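Local structure of CPI (Ascaris lumbricoides, 4IT7) at residues A23-A26 with L27-N31; W95-W99 with E100-E104. The protein probably inhibits papain-like cysteine proteases, as a member of the cystatin family from a human roundworm. All coordinates share one frame; numbering follows the deposited sequence.

Interaction 1: A23-A26 with L27-N31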
loop_
_atom_site.group_PDB
_atom_site.type_symbol
_atom_site.label_atom_id
_atom_site.label_comp_id
_atom_site.label_asym_id
_atom_site.label_seq_id
_atom_site.Cartn_x
_atom_site.Cartn_y
_atom_site.Cartn_z
ATOM N N ALA A 23 -4.201 1.089 -3.020
ATOM C CA ALA A 23 -2.715 1.082 -2.851
ATOM C C ALA A 23 -2.271 2.432 -2.230
ATOM O O ALA A 23 -1.459 2.460 -1.338
ATOM C CB ALA A 23 -1.997 0.810 -4.174
ATOM N N GLY A 24 -2.873 3.521 -2.689
ATOM C CA GLY A 24 -2.548 4.845 -2.237
ATOM C C GLY A 24 -2.788 4.939 -0.755
ATOM O O GLY A 24 -1.984 5.497 -0.028
ATOM N N LYS A 25 -3.898 4.370 -0.315
ATOM C CA LYS A 25 -4.277 4.453 1.077
ATOM C C LYS A 25 -3.376 3.553 1.871
ATOM O O LYS A 25 -3.018 3.904 3.019
ATOM C CB LYS A 25 -5.756 4.108 1.313
ATOM C CG LYS A 25 -6.748 5.210 0.940
ATOM C CD LYS A 25 -8.218 4.856 1.292
ATOM C CE LYS A 25 -8.865 3.991 0.214
ATOM N NZ LYS A 25 -10.310 3.585 0.451
ATOM N N ALA A 26 -2.989 2.409 1.299
ATOM C CA ALA A 26 -2.120 1.487 2.034
ATOM C C ALA A 26 -0.712 2.136 2.219
ATOM O O ALA A 26 -0.071 1.964 3.271
ATOM C CB ALA A 26 -2.007 0.150 1.318
ATOM N N LEU A 27 -0.286 2.941 1.239
ATOM C CA LEU A 27 0.959 3.694 1.354
ATOM C C LEU A 27 0.937 4.696 2.517
ATOM O O LEU A 27 1.865 4.714 3.307
ATOM C CB LEU A 27 1.323 4.423 0.044
ATOM C CG LEU A 27 2.744 5.044 0.153
ATOM C CD1 LEU A 27 3.887 4.003 0.119
ATOM C CD2 LEU A 27 2.936 6.126 -0.890
ATOM N N GLN A 28 -0.119 5.529 2.593
ATOM C CA GLN A 28 -0.258 6.446 3.703
ATOM C C GLN A 28 -0.187 5.709 5.027
ATOM O O GLN A 28 0.443 6.151 5.974
ATOM C CB GLN A 28 -1.574 7.131 3.595
ATOM C CG GLN A 28 -1.640 8.228 2.567
ATOM C CD GLN A 28 -2.945 8.980 2.734
ATOM O OE1 GLN A 28 -3.992 8.371 2.919
ATOM N NE2 GLN A 28 -2.881 10.310 2.732
ATOM N N ARG A 29 -0.794 4.545 5.086
ATOM C CA ARG A 29 -0.698 3.733 6.276
ATOM C C ARG A 29 0.735 3.229 6.536
ATOM O O ARG A 29 1.213 3.238 7.648
ATOM C CB ARG A 29 -1.669 2.556 6.123
ATOM C CG ARG A 29 -2.696 2.382 7.216
ATOM C CD ARG A 29 -3.860 3.380 7.190
ATOM N NE ARG A 29 -3.981 4.208 5.979
ATOM C CZ ARG A 29 -5.122 4.774 5.554
ATOM N NH1 ARG A 29 -5.135 5.541 4.454
ATOM N NH2 ARG A 29 -6.260 4.580 6.231
ATOM N N ILE A 30 1.434 2.748 5.515
ATOM C CA ILE A 30 2.817 2.307 5.704
ATOM C C ILE A 30 3.637 3.480 6.238
ATOM O O ILE A 30 4.296 3.347 7.230
ATOM C CB ILE A 30 3.430 1.797 4.363
ATOM C CG1 ILE A 30 2.680 0.543 3.880
ATOM C CG2 ILE A 30 4.946 1.584 4.492
ATOM C CD1 ILE A 30 2.920 0.181 2.415
ATOM N N ASN A 31 3.495 4.638 5.643
ATOM C CA ASN A 31 4.288 5.780 6.045
ATOM C C ASN A 31 3.980 6.262 7.470
ATOM O O ASN A 31 4.918 6.596 8.222
ATOM C CB ASN A 31 4.138 6.931 5.003
ATOM C CG ASN A 31 5.111 6.768 3.808
ATOM O OD1 ASN A 31 6.195 6.172 3.937
ATOM N ND2 ASN A 31 4.722 7.278 2.662
#
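The carbonyl oxygen of K25 receives three donors from R29, one from the backbone and two from the side chain. R29 N reaches K25 O in the ordinary i to i+4 bond, 3.1 Å long with an N-H...O angle of 159°. The side chain then folds back: its first torsion is not a staggered value, and with a bend at chi2 and chi3 nearly eclipsed at 11° the guanidinium returns over its own helix. Both added bonds are bent and weak, R29 NE at 3.1 Å and R29 NH1 at 3.0 Å from K25 O, and the group meets that oxygen obliquely. R29 NH1 also lies 3.5 Å from K25 CB, the two side chains running alongside each other. K25 keeps its NZ 6.8 Å from R29 NH1, while its ammonium pairs with E103. All this belongs to helix 17-33, the single long helix of the cystatin fold, which lies across the antiparallel sheet. On its sheet-facing side, I30 has CG1 beside its backbone N (chi1 -64°), which brings CG1 to 3.2 Å from A26 O, the acceptor for I30 N. A26 and I30 press on L62 and I64 of strand 56-70 and on V92 and C90 of strand 88-97. L27 turns instead to I42 of strand 38-51.

Interaction 2: W95-W99 with E100-E104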
loop_
_atom_site.group_PDB
_atom_site.type_symbol
_atom_site.label_atom_id
_atom_site.label_comp_id
_atom_site.label_asym_id
_atom_site.label_seq_id
_atom_site.Cartn_x
_atom_site.Cartn_y
_atom_site.Cartn_z
ATOM N N TRP A 95 -9.742 -4.717 4.165
ATOM C CA TRP A 95 -10.975 -5.401 4.491
ATOM C C TRP A 95 -12.104 -4.423 4.572
ATOM O O TRP A 95 -12.065 -3.480 5.379
ATOM C CB TRP A 95 -10.814 -6.159 5.802
ATOM C CG TRP A 95 -11.951 -7.091 6.067
ATOM C CD1 TRP A 95 -12.847 -7.616 5.140
ATOM C CD2 TRP A 95 -12.342 -7.666 7.351
ATOM N NE1 TRP A 95 -13.731 -8.452 5.748
ATOM C CE2 TRP A 95 -13.497 -8.511 7.083
ATOM C CE3 TRP A 95 -11.870 -7.557 8.670
ATOM C CZ2 TRP A 95 -14.142 -9.225 8.100
ATOM C CZ3 TRP A 95 -12.524 -8.286 9.679
ATOM C CH2 TRP A 95 -13.626 -9.100 9.401
ATOM N N GLU A 96 -13.099 -4.618 3.707
ATOM C CA GLU A 96 -14.258 -3.730 3.655
ATOM C C GLU A 96 -15.594 -4.380 3.969
ATOM O O GLU A 96 -15.954 -5.424 3.411
ATOM C CB GLU A 96 -14.367 -3.009 2.333
ATOM C CG GLU A 96 -13.070 -2.617 1.722
ATOM C CD GLU A 96 -13.234 -2.393 0.243
ATOM O OE1 GLU A 96 -13.903 -1.431 -0.108
ATOM O OE2 GLU A 96 -12.715 -3.186 -0.566
ATOM N N LYS A 97 -16.333 -3.726 4.864
ATOM C CA LYS A 97 -17.677 -4.162 5.239
ATOM C C LYS A 97 -18.586 -2.971 5.206
ATOM O O LYS A 97 -18.788 -2.328 6.250
ATOM C CB LYS A 97 -17.650 -4.785 6.636
ATOM C CG LYS A 97 -16.954 -6.117 6.642
ATOM C CD LYS A 97 -17.007 -6.757 8.009
ATOM C CE LYS A 97 -16.126 -5.997 8.977
ATOM N NZ LYS A 97 -15.899 -6.810 10.210
ATOM N N PRO A 98 -19.167 -2.663 4.019
ATOM C CA PRO A 98 -19.896 -1.391 3.820
ATOM C C PRO A 98 -21.210 -1.290 4.628
ATOM O O PRO A 98 -21.805 -0.216 4.704
ATOM C CB PRO A 98 -20.194 -1.391 2.318
ATOM C CG PRO A 98 -19.196 -2.347 1.737
ATOM C CD PRO A 98 -19.094 -3.426 2.765
ATOM N N TRP A 99 -21.664 -2.399 5.216
ATOM C CA TRP A 99 -22.804 -2.329 6.150
ATOM C C TRP A 99 -22.420 -1.925 7.566
ATOM O O TRP A 99 -23.302 -1.584 8.379
ATOM C CB TRP A 99 -23.524 -3.657 6.205
ATOM C CG TRP A 99 -22.666 -4.797 6.661
ATOM C CD1 TRP A 99 -22.495 -5.287 7.959
ATOM C CD2 TRP A 99 -21.813 -5.640 5.826
ATOM N NE1 TRP A 99 -21.635 -6.342 7.978
ATOM C CE2 TRP A 99 -21.204 -6.627 6.732
ATOM C CE3 TRP A 99 -21.507 -5.684 4.461
ATOM C CZ2 TRP A 99 -20.320 -7.589 6.273
ATOM C CZ3 TRP A 99 -20.650 -6.690 4.009
ATOM C CH2 TRP A 99 -20.072 -7.617 4.883
ATOM N N GLU A 100 -21.125 -2.046 7.901
ATOM C CA GLU A 100 -20.588 -1.507 9.150
ATOM C C GLU A 100 -19.885 -0.195 8.885
ATOM O O GLU A 100 -19.239 0.369 9.795
ATOM C CB GLU A 100 -19.597 -2.458 9.766
ATOM C CG GLU A 100 -20.286 -3.519 10.566
ATOM C CD GLU A 100 -19.308 -4.500 11.128
ATOM O OE1 GLU A 100 -18.112 -4.151 11.351
ATOM O OE2 GLU A 100 -19.753 -5.634 11.367
ATOM N N ASN A 101 -20.029 0.297 7.647
ATOM C CA ASN A 101 -19.267 1.419 7.163
ATOM C C ASN A 101 -17.763 1.263 7.478
ATOM O O ASN A 101 -17.109 2.223 7.864
ATOM C CB ASN A 101 -19.819 2.679 7.805
ATOM C CG ASN A 101 -19.524 3.891 6.988
ATOM O OD1 ASN A 101 -18.650 4.680 7.349
ATOM N ND2 ASN A 101 -20.222 4.036 5.858
ATOM N N PHE A 102 -17.257 0.036 7.339
ATOM C CA PHE A 102 -15.987 -0.385 7.893
ATOM C C PHE A 102 -14.919 -0.605 6.780
ATOM O O PHE A 102 -15.144 -1.320 5.760
ATOM C CB PHE A 102 -16.299 -1.629 8.732
ATOM C CG PHE A 102 -15.106 -2.446 9.183
ATOM C CD1 PHE A 102 -14.791 -2.534 10.540
ATOM C CD2 PHE A 102 -14.336 -3.198 8.260
ATOM C CE1 PHE A 102 -13.722 -3.320 10.995
ATOM C CE2 PHE A 102 -13.274 -3.956 8.703
ATOM C CZ PHE A 102 -12.974 -4.039 10.079
ATOM N N GLU A 103 -13.775 0.057 6.923
ATOM C CA GLU A 103 -12.655 -0.231 6.030
ATOM C C GLU A 103 -11.424 -0.292 6.867
ATOM O O GLU A 103 -11.003 0.723 7.400
ATOM C CB GLU A 103 -12.526 0.796 4.924
ATOM C CG GLU A 103 -11.234 0.707 4.143
ATOM C CD GLU A 103 -11.114 1.805 3.100
ATOM O OE1 GLU A 103 -10.238 2.676 3.222
ATOM O OE2 GLU A 103 -11.925 1.828 2.160
ATOM N N GLU A 104 -10.867 -1.488 6.995
ATOM C CA GLU A 104 -9.687 -1.731 7.778
ATOM C C GLU A 104 -8.477 -2.131 6.884
ATOM O O GLU A 104 -8.509 -3.161 6.175
ATOM C CB GLU A 104 -9.982 -2.821 8.793
ATOM C CG GLU A 104 -8.754 -3.483 9.408
ATOM C CD GLU A 104 -9.093 -4.586 10.414
ATOM O OE1 GLU A 104 -9.533 -4.244 11.531
ATOM O OE2 GLU A 104 -8.920 -5.799 10.111
#
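K97 O accepts two backbone donors, one from the turn, E100 N at 2.9 Å, and one from the start of the returning strand, F102 N at 3.0 Å. They approach from opposite faces of the carbonyl plane, lying 44° and 51° out of it, so neither uses an in-plane lone pair. The first bond closes the type I turn K97-E100; the second, with N101 and F102 both facing K97, marks a G1 beta bulge, for which N101 takes a left-handed backbone conformation. N101 N makes a weak, long bond to P98 O. Beyond the bulge the pairing is regular: K97 N donates to F102 O at 2.8 Å, and W95 and E104 exchange N-H and C=O in both directions.

The side chains of W95, K97 and F102 share one face of the hairpin. K97 bends at chi3, laying CE over the F102 ring, 3.5 Å from its centroid, as a CH-pi contact. K97 NZ follows at 4.1 Å from the same centroid, close to the ring normal, as a cation-pi contact, and also forms a long salt bridge, 3.6 Å to E100 OE1. The F102 edge in turn meets the six-membered ring of W95 in a T-shaped pair with planes at 78°. E104 OE2 lies at the W95 ring edge, in its plane, 3.7 Å from CE3. Indole NE1 is satisfied by A54 O.

E96 and E103 occupy the other face; their like charges are probably offset by separate lysines, K18 for E96 and K25 for E103. The hairpin joins strand 88-97 to the outermost strand 102-112, while E96 bonds through its backbone to T56 of strand 56-70 and K18 and K25 belong to helix 17-33.

Interaction 1 sits about 4 Å from the centre of the chain and is partly buried, whereas interaction 2 lies about 18 Å out, a surface contact at the hairpin end; their centres are about 17 Å apart. One is held by helical i to i+4 backbone bonds, with aliphatic packing on the sheet; the other by ladder bonds between antiparallel strands, with aromatic and cationic groups near the tip. A salt bridge connects them directly, K25 NZ to E103 OE1 at 2.9 Å, tying the helix to the edge strand. The same strand, 102-112, also receives K25, R29 and I30 through I105 and I107, farther along from the turn.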